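Long-range contacts in thiamin pyrophosphokinase (Saccharomyces cerevisiae, PDB 1IG0), which catalyses transfer of pyrophosphate from ATP to thiamine and is the only yeast enzyme able to make thiamine diphosphate: residues N73-D77 with K104-Y109; H62-V66 with L133-F138. All blocks are in the same frame, centred on the assembly; numbering follows the deposited sequence.

Contact 1 of 2, residues N73-D77 with K104-Y109; sequences NRLYD and KVYKYY
Tyr-76 of helix 71-78 is a knob in a hole made by Lys-104, Val-105, Tyr-108 and Tyr-109 of helix 103-111, a knobs-into-holes contact between two helices of the alpha/beta catalytic domain. The short helical segments cross at 79°, their axes 10.2 Å apart. With CG anti to the backbone N (chi1 -176°), Tyr-76 sends its ring across to the second helix. The tight part lies toward Val-105, Tyr-108 and Tyr-109. There the CE1 edge of Tyr-76 lies over one face of Tyr-108, 3.7 Å from Tyr-108 CG and displaced toward the rim, in an offset edge-to-face pair with planes at 63°. Val-105 CG2 packs against the ring 3.6 Å from Tyr-76 CD2, and Tyr-109 OH lies near the ring plane at its edge. Buried Tyr-109 also meets buried Leu-75, its OH 3.6 Å from Leu-75 CG. Arg-86 makes cation-pi contacts with both Tyr-76 and Tyr-108. Replacing Tyr-76 by an alanine is likely to leave the hole unfilled and Tyr-108 without its edge-to-face partner. On the solvent side, exposed Lys-104, bent at its last two torsions, lies across the end of the Tyr-76 ring and brings NZ obliquely to 3.2 Å from Tyr-76 CE2; Asp-77 OD1 stays 4.8 Å from Lys-104 NZ, and the two charges are not paired. At the start of the first segment, Asn-73 is held through ND2 by the Ser-100 carbonyl and through OD1 by the Ser-102 amide, and the same OD1 lies 3.1 Å from Val-105 CG2.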
ATOM      1  N   ASN B  73      18.830  12.802   0.541  1.00 27.30           N
ATOM      2  CA  ASN B  73      18.588  13.676  -0.603  1.00 28.10           C
ATOM      3  C   ASN B  73      17.217  14.313  -0.425  1.00 28.21           C
ATOM      4  O   ASN B  73      17.042  15.514  -0.628  1.00 27.70           O
ATOM      5  CB  ASN B  73      18.600  12.886  -1.919  1.00 29.15           C
ATOM      6  CG  ASN B  73      19.932  12.222  -2.197  1.00 29.92           C
ATOM      7  OD1 ASN B  73      20.989  12.827  -2.022  1.00 31.28           O
ATOM      8  ND2 ASN B  73      19.887  10.974  -2.650  1.00 31.21           N
ATOM      9  N   ARG B  74      16.249  13.487  -0.039  1.00 27.96           N
ATOM     10  CA  ARG B  74      14.878  13.931   0.175  1.00 27.97           C
ATOM     11  C   ARG B  74      14.807  15.076   1.181  1.00 27.58           C
ATOM     12  O   ARG B  74      14.139  16.081   0.944  1.00 27.84           O
ATOM     13  CB  ARG B  74      14.026  12.760   0.673  1.00 28.72           C
ATOM     14  CG  ARG B  74      14.062  11.533  -0.226  1.00 30.21           C
ATOM     15  CD  ARG B  74      13.498  11.829  -1.609  1.00 30.41           C
ATOM     16  NE  ARG B  74      13.465  10.634  -2.448  1.00 31.89           N
ATOM     17  CZ  ARG B  74      12.972  10.601  -3.682  1.00 32.84           C
ATOM     18  NH1 ARG B  74      12.468  11.701  -4.227  1.00 33.16           N
ATOM     19  NH2 ARG B  74      12.978   9.468  -4.371  1.00 32.79           N
ATOM     20  N   LEU B  75      15.497  14.916   2.306  1.00 26.63           N
ATOM     21  CA  LEU B  75      15.508  15.939   3.346  1.00 26.49           C
ATOM     22  C   LEU B  75      16.214  17.189   2.837  1.00 26.99           C
ATOM     23  O   LEU B  75      15.731  18.309   3.016  1.00 27.25           O
ATOM     24  CB  LEU B  75      16.229  15.416   4.593  1.00 24.75           C
ATOM     25  CG  LEU B  75      16.327  16.380   5.778  1.00 24.31           C
ATOM     26  CD1 LEU B  75      14.929  16.725   6.279  1.00 24.26           C
ATOM     27  CD2 LEU B  75      17.157  15.748   6.888  1.00 23.57           C
ATOM     28  N   TYR B  76      17.361  16.983   2.200  1.00 28.21           N
ATOM     29  CA  TYR B  76      18.157  18.073   1.650  1.00 29.83           C
ATOM     30  C   TYR B  76      17.316  18.955   0.730  1.00 30.55           C
ATOM     31  O   TYR B  76      17.309  20.179   0.863  1.00 30.46           O
ATOM     32  CB  TYR B  76      19.344  17.504   0.869  1.00 30.73           C
ATOM     33  CG  TYR B  76      20.297  18.550   0.333  1.00 32.17           C
ATOM     34  CD1 TYR B  76      21.214  19.186   1.172  1.00 32.90           C
ATOM     35  CD2 TYR B  76      20.284  18.903  -1.017  1.00 32.49           C
ATOM     36  CE1 TYR B  76      22.096  20.145   0.679  1.00 32.93           C
ATOM     37  CE2 TYR B  76      21.159  19.860  -1.518  1.00 32.94           C
ATOM     38  CZ  TYR B  76      22.062  20.476  -0.667  1.00 32.92           C
ATOM     39  OH  TYR B  76      22.928  21.420  -1.164  1.00 33.39           O
ATOM     40  N   ASP B  77      16.612  18.327  -0.208  1.00 31.46           N
ATOM     41  CA  ASP B  77      15.774  19.063  -1.150  1.00 33.09           C
ATOM     42  C   ASP B  77      14.528  19.633  -0.481  1.00 33.89           C
ATOM     43  O   ASP B  77      14.110  20.753  -0.779  1.00 33.94           O
ATOM     44  CB  ASP B  77      15.353  18.162  -2.315  1.00 33.49           C
ATOM     45  CG  ASP B  77      16.532  17.672  -3.132  1.00 34.54           C
ATOM     46  OD1 ASP B  77      17.490  18.452  -3.325  1.00 35.34           O
ATOM     47  OD2 ASP B  77      16.496  16.513  -3.594  1.00 35.51           O
ATOM     48  N   LYS B 104      26.683  15.882  -3.880  1.00 38.51           N
ATOM     49  CA  LYS B 104      26.492  17.185  -3.256  1.00 37.36           C
ATOM     50  C   LYS B 104      25.885  17.029  -1.862  1.00 36.02           C
ATOM     51  O   LYS B 104      26.314  17.679  -0.907  1.00 34.86           O
ATOM     52  CB  LYS B 104      25.579  18.043  -4.136  1.00 38.96           C
ATOM     53  CG  LYS B 104      25.070  19.320  -3.485  1.00 40.65           C
ATOM     54  CD  LYS B 104      24.356  20.216  -4.496  1.00 42.59           C
ATOM     55  CE  LYS B 104      23.261  19.469  -5.252  1.00 43.30           C
ATOM     56  NZ  LYS B 104      22.199  18.942  -4.349  1.00 44.94           N
ATOM     57  N   VAL B 105      24.884  16.161  -1.750  1.00 34.79           N
ATOM     58  CA  VAL B 105      24.224  15.919  -0.473  1.00 33.71           C
ATOM     59  C   VAL B 105      25.172  15.253   0.524  1.00 33.19           C
ATOM     60  O   VAL B 105      25.193  15.611   1.701  1.00 32.45           O
ATOM     61  CB  VAL B 105      22.972  15.030  -0.654  1.00 33.32           C
ATOM     62  CG1 VAL B 105      22.364  14.692   0.702  1.00 33.30           C
ATOM     63  CG2 VAL B 105      21.952  15.754  -1.521  1.00 32.86           C
ATOM     64  N   TYR B 106      25.953  14.287   0.050  1.00 33.72           N
ATOM     65  CA  TYR B 106      26.902  13.587   0.911  1.00 34.12           C
ATOM     66  C   TYR B 106      27.892  14.569   1.529  1.00 34.19           C
ATOM     67  O   TYR B 106      28.106  14.571   2.742  1.00 34.02           O
ATOM     68  CB  TYR B 106      27.668  12.528   0.116  1.00 35.08           C
ATOM     69  CG  TYR B 106      28.796  11.884   0.895  1.00 35.79           C
ATOM     70  CD1 TYR B 106      28.535  11.059   1.988  1.00 36.62           C
ATOM     71  CD2 TYR B 106      30.126  12.121   0.553  1.00 36.97           C
ATOM     72  CE1 TYR B 106      29.574  10.485   2.723  1.00 37.03           C
ATOM     73  CE2 TYR B 106      31.172  11.554   1.281  1.00 37.53           C
ATOM     74  CZ  TYR B 106      30.888  10.737   2.364  1.00 37.72           C
ATOM     75  OH  TYR B 106      31.918  10.181   3.087  1.00 39.10           O
ATOM     76  N   LYS B 107      28.495  15.402   0.687  1.00 34.78           N
ATOM     77  CA  LYS B 107      29.466  16.383   1.156  1.00 34.70           C
ATOM     78  C   LYS B 107      28.877  17.345   2.181  1.00 33.74           C
ATOM     79  O   LYS B 107      29.524  17.669   3.176  1.00 33.51           O
ATOM     80  CB  LYS B 107      30.035  17.190  -0.016  1.00 36.10           C
ATOM     81  CG  LYS B 107      31.014  16.438  -0.908  1.00 38.27           C
ATOM     82  CD  LYS B 107      31.913  17.421  -1.652  1.00 39.60           C
ATOM     83  CE  LYS B 107      32.987  16.722  -2.477  1.00 40.18           C
ATOM     84  NZ  LYS B 107      32.438  16.086  -3.707  1.00 41.96           N
ATOM     85  N   TYR B 108      27.652  17.800   1.934  1.00 33.05           N
ATOM     86  CA  TYR B 108      26.987  18.736   2.834  1.00 32.60           C
ATOM     87  C   TYR B 108      26.792  18.185   4.244  1.00 32.05           C
ATOM     88  O   TYR B 108      27.123  18.846   5.228  1.00 31.20           O
ATOM     89  CB  TYR B 108      25.623  19.140   2.270  1.00 33.35           C
ATOM     90  CG  TYR B 108      24.848  20.055   3.191  1.00 34.57           C
ATOM     91  CD1 TYR B 108      25.192  21.400   3.323  1.00 35.03           C
ATOM     92  CD2 TYR B 108      23.789  19.570   3.958  1.00 35.30           C
ATOM     93  CE1 TYR B 108      24.503  22.239   4.196  1.00 35.53           C
ATOM     94  CE2 TYR B 108      23.094  20.399   4.836  1.00 35.56           C
ATOM     95  CZ  TYR B 108      23.455  21.732   4.950  1.00 36.47           C
ATOM     96  OH  TYR B 108      22.768  22.553   5.814  1.00 37.05           O
ATOM     97  N   TYR B 109      26.249  16.977   4.341  1.00 31.72           N
ATOM     98  CA  TYR B 109      26.003  16.369   5.641  1.00 31.12           C
ATOM     99  C   TYR B 109      27.267  15.879   6.324  1.00 31.41           C
ATOM    100  O   TYR B 109      27.353  15.880   7.554  1.00 31.04           O
ATOM    101  CB  TYR B 109      24.987  15.233   5.506  1.00 30.13           C
ATOM    102  CG  TYR B 109      23.577  15.743   5.316  1.00 29.42           C
ATOM    103  CD1 TYR B 109      22.761  15.252   4.299  1.00 29.63           C
ATOM    104  CD2 TYR B 109      23.066  16.741   6.146  1.00 29.29           C
ATOM    105  CE1 TYR B 109      21.471  15.745   4.110  1.00 28.69           C
ATOM    106  CE2 TYR B 109      21.781  17.238   5.969  1.00 28.94           C
ATOM    107  CZ  TYR B 109      20.989  16.739   4.949  1.00 28.60           C
ATOM    108  OH  TYR B 109      19.724  17.243   4.762  1.00 27.07           O
TER

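Contact 2 of 2, residues H62-V66 with L133-F138; sequences HDLKV and LISLHF
Asp-63, in the loop just before strand 64-68, meets Phe-138 near the C-terminal end of helix 126-139, a helix packed on the central sheet of the alpha/beta catalytic domain. Helix and strand segments run nearly antiparallel, at 153°, with axes 10.5 Å apart. Asp-63 OD2 lies in the plane of the Phe-138 ring at its edge, 3.5 Å from CE2, where the slightly positive ring hydrogens would favour a carboxylate oxygen. The same oxygen accepts a bond from a water, which is also bonded to His-137 NE2 and lies in the imidazole plane. Next comes Leu-64, the apolar centre. Its CG is anti to the backbone N (chi1 -174°), carrying both methyls to one face of His-137: CD1 makes a CH-pi contact 3.9 Å from the His-137 ring centroid and 14° off the normal, while CD2 lies 3.8 Å from His-137 CD2. Leu-64 CB meets Phe-138 CZ at 3.9 Å, and the leucine thus touches both rings. Within the helix, His-137 CD2 sits over the centre of one Phe-138 face. Lys-65 turns back instead, its NZ donating to the carbonyl oxygens of His-62 and Asp-63 and thereby tying down that loop. Val-66 then closes the contact farther along the strand, its CG2 3.9 Å from Ile-134 CG1 and its CG1 4.3 Å from Leu-133 CD2. Tyr-93 of the adjacent strand 93-96 bonds to His-137 ND1 through its hydroxyl. With ND1 held by Tyr-93 and NE2 by the water, both imidazole nitrogens have polar partners, which is likely to fix the rotation of the ring, whose face is packed by Leu-64.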
ATOM      1  N   HIS B  62      10.636  14.653  18.617  1.00 23.25           N
ATOM      2  CA  HIS B  62      11.418  13.425  18.615  1.00 21.94           C
ATOM      3  C   HIS B  62      12.892  13.704  18.861  1.00 21.56           C
ATOM      4  O   HIS B  62      13.422  14.727  18.432  1.00 21.21           O
ATOM      5  CB  HIS B  62      11.222  12.672  17.298  1.00 20.94           C
ATOM      6  CG  HIS B  62       9.825  12.168  17.104  1.00 21.12           C
ATOM      7  ND1 HIS B  62       8.767  13.004  16.826  1.00 19.49           N
ATOM      8  CD2 HIS B  62       9.304  10.922  17.205  1.00 20.20           C
ATOM      9  CE1 HIS B  62       7.652  12.297  16.763  1.00 19.24           C
ATOM     10  NE2 HIS B  62       7.952  11.030  16.990  1.00 19.59           N
ATOM     11  N   ASP B  63      13.544  12.788  19.567  1.00 21.47           N
ATOM     12  CA  ASP B  63      14.954  12.935  19.903  1.00 21.79           C
ATOM     13  C   ASP B  63      15.898  12.637  18.743  1.00 21.61           C
ATOM     14  O   ASP B  63      16.548  13.540  18.213  1.00 22.99           O
ATOM     15  CB  ASP B  63      15.288  12.039  21.100  1.00 22.43           C
ATOM     16  CG  ASP B  63      16.763  12.052  21.451  1.00 24.49           C
ATOM     17  OD1 ASP B  63      17.421  13.092  21.237  1.00 24.62           O
ATOM     18  OD2 ASP B  63      17.262  11.027  21.957  1.00 25.06           O
ATOM     19  N   LEU B  64      15.973  11.370  18.350  1.00 20.43           N
ATOM     20  CA  LEU B  64      16.851  10.960  17.261  1.00 18.90           C
ATOM     21  C   LEU B  64      16.187  11.079  15.890  1.00 19.73           C
ATOM     22  O   LEU B  64      14.989  10.841  15.746  1.00 19.02           O
ATOM     23  CB  LEU B  64      17.301   9.510  17.474  1.00 18.85           C
ATOM     24  CG  LEU B  64      18.348   8.954  16.502  1.00 18.63           C
ATOM     25  CD1 LEU B  64      19.696   9.598  16.782  1.00 19.45           C
ATOM     26  CD2 LEU B  64      18.453   7.449  16.663  1.00 18.56           C
ATOM     27  N   LYS B  65      16.977  11.462  14.890  1.00 19.46           N
ATOM     28  CA  LYS B  65      16.488  11.575  13.520  1.00 19.84           C
ATOM     29  C   LYS B  65      17.411  10.761  12.628  1.00 19.24           C
ATOM     30  O   LYS B  65      18.622  10.986  12.599  1.00 18.07           O
ATOM     31  CB  LYS B  65      16.473  13.030  13.042  1.00 19.13           C
ATOM     32  CG  LYS B  65      15.447  13.915  13.728  1.00 21.49           C
ATOM     33  CD  LYS B  65      15.954  14.422  15.065  1.00 22.20           C
ATOM     34  CE  LYS B  65      14.933  15.330  15.729  1.00 23.52           C
ATOM     35  NZ  LYS B  65      15.486  15.944  16.964  1.00 24.75           N
ATOM     36  N   VAL B  66      16.833   9.813  11.899  1.00 17.93           N
ATOM     37  CA  VAL B  66      17.616   8.952  11.024  1.00 18.80           C
ATOM     38  C   VAL B  66      17.131   9.004   9.582  1.00 19.57           C
ATOM     39  O   VAL B  66      15.928   8.990   9.318  1.00 19.89           O
ATOM     40  CB  VAL B  66      17.564   7.482  11.512  1.00 18.02           C
ATOM     41  CG1 VAL B  66      18.309   6.576  10.542  1.00 18.81           C
ATOM     42  CG2 VAL B  66      18.169   7.375  12.907  1.00 17.76           C
ATOM     43  N   LEU B 133      20.204   0.062  13.755  1.00 16.58           N
ATOM     44  CA  LEU B 133      21.023   1.201  14.153  1.00 16.97           C
ATOM     45  C   LEU B 133      20.370   1.957  15.303  1.00 17.28           C
ATOM     46  O   LEU B 133      21.026   2.302  16.285  1.00 16.23           O
ATOM     47  CB  LEU B 133      21.208   2.150  12.969  1.00 17.48           C
ATOM     48  CG  LEU B 133      21.775   3.538  13.284  1.00 18.11           C
ATOM     49  CD1 LEU B 133      23.190   3.410  13.826  1.00 18.32           C
ATOM     50  CD2 LEU B 133      21.758   4.392  12.022  1.00 18.95           C
ATOM     51  N   ILE B 134      19.074   2.219  15.170  1.00 17.17           N
ATOM     52  CA  ILE B 134      18.328   2.942  16.191  1.00 17.34           C
ATOM     53  C   ILE B 134      18.390   2.235  17.542  1.00 17.78           C
ATOM     54  O   ILE B 134      18.617   2.872  18.571  1.00 17.02           O
ATOM     55  CB  ILE B 134      16.855   3.123  15.765  1.00 17.70           C
ATOM     56  CG1 ILE B 134      16.791   4.065  14.559  1.00 18.68           C
ATOM     57  CG2 ILE B 134      16.033   3.672  16.925  1.00 17.55           C
ATOM     58  CD1 ILE B 134      15.433   4.138  13.897  1.00 18.54           C
ATOM     59  N   SER B 135      18.199   0.919  17.541  1.00 17.89           N
ATOM     60  CA  SER B 135      18.244   0.160  18.784  1.00 17.93           C
ATOM     61  C   SER B 135      19.644   0.227  19.394  1.00 18.24           C
ATOM     62  O   SER B 135      19.796   0.406  20.604  1.00 18.13           O
ATOM     63  CB  SER B 135      17.855  -1.299  18.543  1.00 17.83           C
ATOM     64  OG  SER B 135      17.712  -1.985  19.776  1.00 18.51           O
ATOM     65  N   LEU B 136      20.667   0.077  18.559  1.00 17.31           N
ATOM     66  CA  LEU B 136      22.045   0.143  19.035  1.00 18.16           C
ATOM     67  C   LEU B 136      22.314   1.510  19.661  1.00 17.74           C
ATOM     68  O   LEU B 136      22.919   1.612  20.729  1.00 16.87           O
ATOM     69  CB  LEU B 136      23.018  -0.096  17.877  1.00 18.90           C
ATOM     70  CG  LEU B 136      23.203  -1.544  17.413  1.00 19.58           C
ATOM     71  CD1 LEU B 136      24.035  -1.575  16.136  1.00 19.28           C
ATOM     72  CD2 LEU B 136      23.875  -2.353  18.524  1.00 19.71           C
ATOM     73  N   HIS B 137      21.856   2.560  18.989  1.00 17.81           N
ATOM     74  CA  HIS B 137      22.048   3.921  19.478  1.00 18.64           C
ATOM     75  C   HIS B 137      21.531   4.097  20.903  1.00 19.05           C
ATOM     76  O   HIS B 137      22.217   4.659  21.758  1.00 19.58           O
ATOM     77  CB  HIS B 137      21.324   4.920  18.571  1.00 18.29           C
ATOM     78  CG  HIS B 137      21.333   6.322  19.096  1.00 19.58           C
ATOM     79  ND1 HIS B 137      22.390   7.184  18.901  1.00 20.44           N
ATOM     80  CD2 HIS B 137      20.433   6.994  19.853  1.00 19.94           C
ATOM     81  CE1 HIS B 137      22.142   8.327  19.518  1.00 21.42           C
ATOM     82  NE2 HIS B 137      20.962   8.236  20.103  1.00 21.98           N
ATOM     83  N   PHE B 138      20.318   3.617  21.153  1.00 18.48           N
ATOM     84  CA  PHE B 138      19.705   3.752  22.468  1.00 18.84           C
ATOM     85  C   PHE B 138      20.026   2.659  23.480  1.00 18.74           C
ATOM     86  O   PHE B 138      20.041   2.919  24.683  1.00 18.71           O
ATOM     87  CB  PHE B 138      18.180   3.837  22.331  1.00 18.52           C
ATOM     88  CG  PHE B 138      17.687   5.145  21.788  1.00 19.54           C
ATOM     89  CD1 PHE B 138      17.002   5.198  20.578  1.00 19.72           C
ATOM     90  CD2 PHE B 138      17.900   6.327  22.490  1.00 18.94           C
ATOM     91  CE1 PHE B 138      16.536   6.410  20.075  1.00 21.60           C
ATOM     92  CE2 PHE B 138      17.439   7.544  21.997  1.00 21.04           C
ATOM     93  CZ  PHE B 138      16.755   7.587  20.787  1.00 20.96           C
TER
HETATM   94  O   HOH W   1      19.872  10.500  21.616  1.00 30.00           O

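In the fold
From the N terminus, strand 64-68 enters contact 2 first, and helix 71-78 follows it directly into contact 1. The chain then passes through helix 83-88 and strand 93-96 before helix 103-111 closes contact 1, a loop of 26 residues between the segments. After strand 115-118, helix 126-139 returns to strand 64-68 and closes the wider loop of contact 2, 66 residues long, which encloses the first. The two are therefore nested and do not cross. Contact 1 joins two helices of the catalytic domain to each other; contact 2 joins a helix to the large sheet. Their centres lie 20 Å apart, and their nearest atoms, about 7 Å apart, do not touch.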